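Local coordinates for putative isochorismatase (Streptomyces avermitilis, PDB 3KL2) that belongs to the isochorismatase-like cysteine hydrolases and probably hydrolyses a small-molecule substrate with a nucleophilic cysteine, at the interface of chains A and B and the interface of chains A and C. Residues are numbered along the deposited sequence; one frame, centred on the assembly and turned at random. Chains: chain A/B/C, Putative isochorismatase.

Contact 1 and contact 2 lie on different faces of chain A, their C-alpha centres about 18 Å apart, and share no residue. Contact 1 joins the loop and start of helix 164-174 of chain A to helices 164-174 and 191-205 of chain B. Contact 2 sets loop residues after strand 126-127 and the stretch around helix 136-139 against the equivalent region of chain C. Each interface is two-fold symmetric, so every patch recurs with the chains exchanged. Together they connect chain A to two neighbours within the four-copy deposited assembly, consistent with a tetramer, although the structure alone does not establish that state in solution.

Contact 1: the interface of chains A and B. Residues chain A 160, 162-163, 167; chain B 170, 201, 204-205.
The conserved cysteine motif of the isochorismatase-like fold, a loop entered through a cis peptide bond before A:Leu160 and leading into helix 164-174, meets B:Arg170 from the same helix of the partner and B:Asp201, B:Met204 and B:Phe205 from helix 191-205. In this family the nucleophilic cysteine is expected at the start of helix 164-174, immediately after A:Cys163, so the partner chain buttresses the peptide beside the probable active site. B:Arg170 reaches across with its chain extended from CG to NE and presents the edge of its guanidinium group to chain A. Its NH2 donates to the backbone O of A:Asn162 at 2.7 Å, almost in the guanidinium plane, whereas a second approach to this oxygen by NH1 is weak. NH1 also donates to the hydroxyl OG of A:Ser167 at 2.9 Å, with a fairly straight bond (163° at H). That hydroxyl passes its own hydrogen to the backbone O of A:Cys163, 3.2 Å from OG, from above the carbonyl plane, so the serine relays the grip back to the loop. Within chain B, the ring of B:Phe205 backs the guanidinium, its CE2 lying 3.4 Å above the plane of B:Arg170 and over its centre; B:Asp201 OD2 forms a longer salt bridge to NH2 of B:Arg170 at 3.7 Å. These neighbours would restrict how the guanidinium turns. The amide of A:Asn162, placed by a chi1 of 57° between the backbone N and carbonyl carbon, uses ND2 to meet OD1 of B:Asp201 at 3.1 Å, nearly in the amide plane, although amide and carboxylate are turned 42° apart. Beside this polar network B:Met204, bent at its last torsion, pushes its methyl CE against the A:Cys163 side chain, a tight fit. The thiol SG of A:Cys163 also lies 3.8 Å from the ring carbon CZ of B:Phe205.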
loop_
_atom_site.group_PDB
_atom_site.type_symbol
_atom_site.label_atom_id
_atom_site.label_comp_id
_atom_site.label_asym_id
_atom_site.label_seq_id
_atom_site.Cartn_x
_atom_site.Cartn_y
_atom_site.Cartn_z
ATOM N N LEU A 160 -12.283 -17.259 -3.707
ATOM C CA LEU A 160 -13.556 -17.421 -4.375
ATOM C C LEU A 160 -13.670 -16.428 -5.503
ATOM O O LEU A 160 -13.314 -15.255 -5.323
ATOM C CB LEU A 160 -14.693 -17.130 -3.424
ATOM C CG LEU A 160 -14.830 -18.099 -2.260
ATOM C CD1 LEU A 160 -15.615 -17.431 -1.115
ATOM C CD2 LEU A 160 -15.451 -19.390 -2.737
ATOM N N ASN A 162 -15.915 -14.369 -6.604
ATOM C CA ASN A 162 -16.368 -12.997 -6.331
ATOM C C ASN A 162 -15.804 -12.396 -5.063
ATOM O O ASN A 162 -16.149 -11.269 -4.720
ATOM C CB ASN A 162 -17.911 -12.865 -6.341
ATOM C CG ASN A 162 -18.574 -13.798 -5.356
ATOM O OD1 ASN A 162 -18.167 -14.950 -5.206
ATOM N ND2 ASN A 162 -19.553 -13.293 -4.642
ATOM N N CYS A 163 -14.919 -13.113 -4.383
ATOM C CA CYS A 163 -14.357 -12.625 -3.159
ATOM C C CYS A 163 -12.856 -12.354 -3.340
ATOM O O CYS A 163 -12.488 -11.370 -3.972
ATOM C CB CYS A 163 -14.682 -13.587 -2.031
ATOM S SG CYS A 163 -14.368 -12.853 -0.412
ATOM N N SER A 167 -10.953 -9.614 -5.481
ATOM C CA SER A 167 -10.226 -8.569 -4.756
ATOM C C SER A 167 -8.780 -8.429 -5.241
ATOM O O SER A 167 -8.280 -7.316 -5.415
ATOM C CB SER A 167 -10.220 -8.830 -3.289
ATOM O OG SER A 167 -11.481 -8.585 -2.784
ATOM N N ARG B 170 -13.936 -2.922 -0.562
ATOM C CA ARG B 170 -13.067 -4.103 -0.398
ATOM C C ARG B 170 -11.765 -3.751 0.284
ATOM O O ARG B 170 -11.357 -4.430 1.226
ATOM C CB ARG B 170 -12.780 -4.763 -1.760
ATOM C CG ARG B 170 -13.980 -5.566 -2.330
ATOM C CD ARG B 170 -13.725 -6.073 -3.734
ATOM N NE ARG B 170 -14.880 -6.787 -4.264
ATOM C CZ ARG B 170 -15.054 -8.116 -4.332
ATOM N NH1 ARG B 170 -14.160 -8.982 -3.906
ATOM N NH2 ARG B 170 -16.175 -8.583 -4.844
ATOM N N ASP B 201 -22.192 -8.919 -2.937
ATOM C CA ASP B 201 -20.807 -8.545 -2.556
ATOM C C ASP B 201 -20.747 -7.593 -1.367
ATOM O O ASP B 201 -19.888 -7.739 -0.536
ATOM C CB ASP B 201 -20.021 -7.964 -3.726
ATOM C CG ASP B 201 -19.815 -8.975 -4.884
ATOM O OD1 ASP B 201 -19.822 -10.202 -4.648
ATOM O OD2 ASP B 201 -19.667 -8.526 -6.056
ATOM N N MET B 204 -20.373 -9.105 2.175
ATOM C CA MET B 204 -19.079 -9.697 2.462
ATOM C C MET B 204 -18.095 -8.666 3.049
ATOM O O MET B 204 -17.209 -9.044 3.800
ATOM C CB MET B 204 -18.461 -10.321 1.208
ATOM C CG MET B 204 -18.982 -11.752 0.773
ATOM S SD MET B 204 -18.237 -12.021 -0.862
ATOM C CE MET B 204 -17.629 -13.661 -0.738
ATOM N N PHE B 205 -18.241 -7.385 2.717
ATOM C CA PHE B 205 -17.186 -6.391 3.031
ATOM C C PHE B 205 -17.644 -5.154 3.733
ATOM O O PHE B 205 -16.831 -4.252 3.930
ATOM C CB PHE B 205 -16.450 -5.922 1.782
ATOM C CG PHE B 205 -15.833 -7.019 0.971
ATOM C CD1 PHE B 205 -14.595 -7.507 1.286
ATOM C CD2 PHE B 205 -16.477 -7.517 -0.154
ATOM C CE1 PHE B 205 -13.998 -8.510 0.517
ATOM C CE2 PHE B 205 -15.904 -8.527 -0.950
ATOM C CZ PHE B 205 -14.655 -9.025 -0.610
#

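Contact 2: the interface of chains A and C. Residues chain A 130, 132, 139-140; chain C 129, 139-141, 144.
A bend at chi2 (-68°) turns the side chain of A:Arg132 towards chain C, where C:Glu129, extended beyond CG, brings its carboxylate to the guanidinium. NH1 of A:Arg132 forms a hydrogen-bonded salt bridge with OE2 of C:Glu129 at 3.2 Å, approaching from above the carboxylate plane, while the bond from NH2 to OE1 is weak. Because the two planes stand 82° apart, the groups do not pair as a coplanar fork. C:Asn141 lies over a guanidinium face, its amide ND2 3.8 Å above the plane of A:Arg132. With CG lodged between its backbone N and carbonyl carbon (chi1 58°), this asparagine also donates from ND2 to the backbone O of A:Gly130 at 3.1 Å, a bent bond. The amide is also held from within chain C, where the backbone N of C:Glu129 donates to OD1 of C:Asn141 at 3.0 Å from above its carbonyl plane; with the ND2 bond this favours one flip. The backbone of the arginine is held within its own chain: N of A:Arg132 donates to OG of A:Ser139 at 3.0 Å, steadying the loop in which the lysine just before A:Arg132 is probably the catalytic one of the family. Replacing A:Arg132 by a methionine would probably leave the carboxylate of C:Glu129 without its charged mate and the ND2 of C:Asn141 without the flat group it packs against. On the other flank, C:Phe144 lines the patch with apolar surface; its CB packs 3.8 Å from CB of A:Ser139, and CB of A:Arg132 lies over one face of the ring, off-centre towards the CD2-CE2 side, 3.6 Å from CE2.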
loop_
_atom_site.group_PDB
_atom_site.type_symbol
_atom_site.label_atom_id
_atom_site.label_comp_id
_atom_site.label_asym_id
_atom_site.label_seq_id
_atom_site.Cartn_x
_atom_site.Cartn_y
_atom_site.Cartn_z
ATOM N N GLY A 130 1.729 -14.595 4.510
ATOM C CA GLY A 130 1.093 -13.500 5.159
ATOM C C GLY A 130 -0.441 -13.507 5.056
ATOM O O GLY A 130 -1.079 -12.887 5.911
ATOM N N ARG A 132 -4.077 -13.130 5.253
ATOM C CA ARG A 132 -5.064 -13.161 6.315
ATOM C C ARG A 132 -6.422 -12.569 5.933
ATOM O O ARG A 132 -7.382 -12.748 6.648
ATOM C CB ARG A 132 -4.547 -12.388 7.499
ATOM C CG ARG A 132 -3.418 -13.066 8.215
ATOM C CD ARG A 132 -3.865 -14.287 8.896
ATOM N NE ARG A 132 -2.859 -14.796 9.792
ATOM C CZ ARG A 132 -1.764 -15.457 9.417
ATOM N NH1 ARG A 132 -1.508 -15.713 8.124
ATOM N NH2 ARG A 132 -0.932 -15.884 10.360
ATOM N N SER A 139 -2.191 -8.353 2.557
ATOM C CA SER A 139 -1.506 -8.821 3.775
ATOM C C SER A 139 -0.343 -9.808 3.503
ATOM O O SER A 139 0.040 -10.538 4.400
ATOM C CB SER A 139 -2.526 -9.455 4.730
ATOM O OG SER A 139 -3.242 -10.497 4.075
ATOM N N THR A 140 0.195 -9.834 2.279
ATOM C CA THR A 140 1.261 -10.714 1.919
ATOM C C THR A 140 2.446 -10.020 1.235
ATOM O O THR A 140 2.427 -8.819 1.001
ATOM C CB THR A 140 0.751 -11.769 0.950
ATOM O OG1 THR A 140 0.694 -11.223 -0.373
ATOM C CG2 THR A 140 -0.572 -12.291 1.396
ATOM N N GLU C 129 4.271 -12.565 9.207
ATOM C CA GLU C 129 4.701 -13.394 8.154
ATOM C C GLU C 129 4.944 -12.587 6.942
ATOM O O GLU C 129 4.300 -11.565 6.746
ATOM C CB GLU C 129 3.679 -14.479 7.871
ATOM C CG GLU C 129 3.353 -15.334 9.081
ATOM C CD GLU C 129 2.251 -16.345 8.802
ATOM O OE1 GLU C 129 2.065 -17.261 9.661
ATOM O OE2 GLU C 129 1.621 -16.272 7.705
ATOM N N SER C 139 5.946 -5.816 2.999
ATOM C CA SER C 139 5.794 -7.166 2.476
ATOM C C SER C 139 5.228 -8.130 3.515
ATOM O O SER C 139 5.477 -9.305 3.417
ATOM C CB SER C 139 7.166 -7.684 1.975
ATOM O OG SER C 139 8.201 -7.566 2.940
ATOM N N THR C 140 4.528 -7.638 4.531
ATOM C CA THR C 140 3.999 -8.523 5.576
ATOM C C THR C 140 2.541 -8.271 5.922
ATOM O O THR C 140 1.924 -7.336 5.481
ATOM C CB THR C 140 4.799 -8.406 6.905
ATOM O OG1 THR C 140 4.414 -7.213 7.611
ATOM C CG2 THR C 140 6.313 -8.433 6.649
ATOM N N ASN C 141 2.015 -9.119 6.773
ATOM C CA ASN C 141 0.714 -8.948 7.309
ATOM C C ASN C 141 0.695 -8.072 8.522
ATOM O O ASN C 141 -0.303 -8.004 9.220
ATOM C CB ASN C 141 0.079 -10.296 7.563
ATOM C CG ASN C 141 0.881 -11.189 8.498
ATOM O OD1 ASN C 141 1.853 -10.770 9.081
ATOM N ND2 ASN C 141 0.444 -12.443 8.630
ATOM N N PHE C 144 -2.345 -5.345 8.392
ATOM C CA PHE C 144 -3.565 -6.092 8.574
ATOM C C PHE C 144 -3.808 -6.459 10.026
ATOM O O PHE C 144 -4.884 -6.255 10.516
ATOM C CB PHE C 144 -3.582 -7.347 7.725
ATOM C CG PHE C 144 -4.889 -8.053 7.755
ATOM C CD1 PHE C 144 -5.858 -7.773 6.821
ATOM C CD2 PHE C 144 -5.178 -8.951 8.759
ATOM C CE1 PHE C 144 -7.077 -8.423 6.877
ATOM C CE2 PHE C 144 -6.406 -9.598 8.807
ATOM C CZ PHE C 144 -7.341 -9.345 7.885
#